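Local coordinates for cytosolic ACYL coenzyme A thioester hydrolase (Mus musculus, PDB 2V1O) that hydrolyses long-chain fatty acyl-CoAs to free fatty acids and coenzyme A, represented here by its N-terminal hotdog domain, at the interface of chains A and B. Numbering follows the deposited sequence. Chains: chain A/B, Cytosolic ACYL coenzyme A thioester hydrolase.

The interface of chains A and B. Residues chain A 27, 50; chain B 18-20, 23.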
loop_
_atom_site.group_PDB
_atom_site.type_symbol
_atom_site.label_atom_id
_atom_site.label_comp_id
_atom_site.label_asym_id
_atom_site.label_seq_id
_atom_site.Cartn_x
_atom_site.Cartn_y
_atom_site.Cartn_z
ATOM N N GLU A 27 0.256 -9.682 14.609
ATOM C CA GLU A 27 -0.716 -10.681 14.139
ATOM C C GLU A 27 -0.176 -11.450 12.931
ATOM O O GLU A 27 -0.409 -12.650 12.816
ATOM C CB GLU A 27 -2.070 -10.041 13.842
ATOM C CG GLU A 27 -3.244 -11.019 13.874
ATOM C CD GLU A 27 -3.436 -11.767 12.562
ATOM O OE1 GLU A 27 -3.565 -11.109 11.509
ATOM O OE2 GLU A 27 -3.466 -13.021 12.578
ATOM N N LEU A 50 -7.327 -15.623 13.896
ATOM C CA LEU A 50 -7.167 -14.978 15.206
ATOM C C LEU A 50 -8.473 -15.002 15.986
ATOM O O LEU A 50 -9.476 -14.436 15.549
ATOM C CB LEU A 50 -6.655 -13.533 15.078
ATOM C CG LEU A 50 -6.425 -12.800 16.410
ATOM C CD1 LEU A 50 -5.269 -13.422 17.186
ATOM C CD2 LEU A 50 -6.176 -11.328 16.187
ATOM N N HIS B 18 -7.731 -10.695 7.933
ATOM C CA HIS B 18 -6.768 -10.945 9.005
ATOM C C HIS B 18 -7.164 -10.158 10.242
ATOM O O HIS B 18 -7.567 -8.992 10.145
ATOM C CB HIS B 18 -5.366 -10.462 8.597
ATOM C CG HIS B 18 -4.757 -11.226 7.464
ATOM N ND1 HIS B 18 -4.317 -12.525 7.596
ATOM C CD2 HIS B 18 -4.482 -10.862 6.189
ATOM C CE1 HIS B 18 -3.803 -12.931 6.449
ATOM N NE2 HIS B 18 -3.895 -11.943 5.577
ATOM N N GLY B 19 -7.003 -10.779 11.403
ATOM C CA GLY B 19 -7.129 -10.067 12.679
ATOM C C GLY B 19 -6.286 -8.791 12.696
ATOM O O GLY B 19 -6.747 -7.757 13.163
ATOM N N GLY B 20 -5.063 -8.861 12.165
ATOM C CA GLY B 20 -4.144 -7.700 12.121
ATOM C C GLY B 20 -4.706 -6.465 11.418
ATOM O O GLY B 20 -4.467 -5.322 11.840
ATOM N N LEU B 23 -7.332 -5.016 13.741
ATOM C CA LEU B 23 -6.599 -4.366 14.839
ATOM C C LEU B 23 -6.054 -2.986 14.445
ATOM O O LEU B 23 -6.156 -2.021 15.207
ATOM C CB LEU B 23 -5.474 -5.270 15.359
ATOM C CG LEU B 23 -5.884 -6.522 16.153
ATOM C CD1 LEU B 23 -4.652 -7.397 16.392
ATOM C CD2 LEU B 23 -6.581 -6.169 17.480
HETATM O O HOH W 1 -7.023 -13.823 11.675
HETATM O O HOH W 2 -4.631 -13.969 10.416
#
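A:Glu27 reaches from the long hotdog helix 19-38 of chain A to B:Gly20, in the first turn of the same helix of chain B. Its CG lies anti to the backbone N (chi1 -158°), and a bend at chi2 (-84°) turns the carboxylate toward that helix start. CB packs on B:Gly20 CA at 3.6 Å. CG passes alongside the B:Gly20 amide. CD faces the first amides of that helix, with A:Glu27 CD 3.4 Å from B:Gly20 N. At the tip, A:Glu27 OE1 accepts a hydrogen bond from B:Gly20 N at 2.8 Å. The N-H meets the oxygen from above the carboxylate plane, tilted 36° out of it. The carboxylate thus meets the amino end of the other subunit's helix. OE1 also touches B:His18 CB. The other oxygen, A:Glu27 OE2, binds water 2 at 2.6 Å. This water sits in plane at the edge of the B:His18 ring, next to ND1, and links carboxylate and imidazole. Water 2 also contacts water 1, which bridges A:Leu50 N and B:Gly19 N. Water 1 thus ties strand 46-53 of chain A to the helix start of chain B, and its contact with water 2 joins the two bridges. The side chain of A:Leu50 adds an apolar touch through CD2, which meets B:Gly19 CA. B:Leu23, one turn further along, brings CD1 near the same methyl. The protein is a homohexamer, and this patch is part of a two-fold interface between hotdog domains. The active-site B:Asn12 is about 9 Å from the patch centre. The link from water 2 to B:His18 ND1 is longer, at 3.2 Å, but nearly straight.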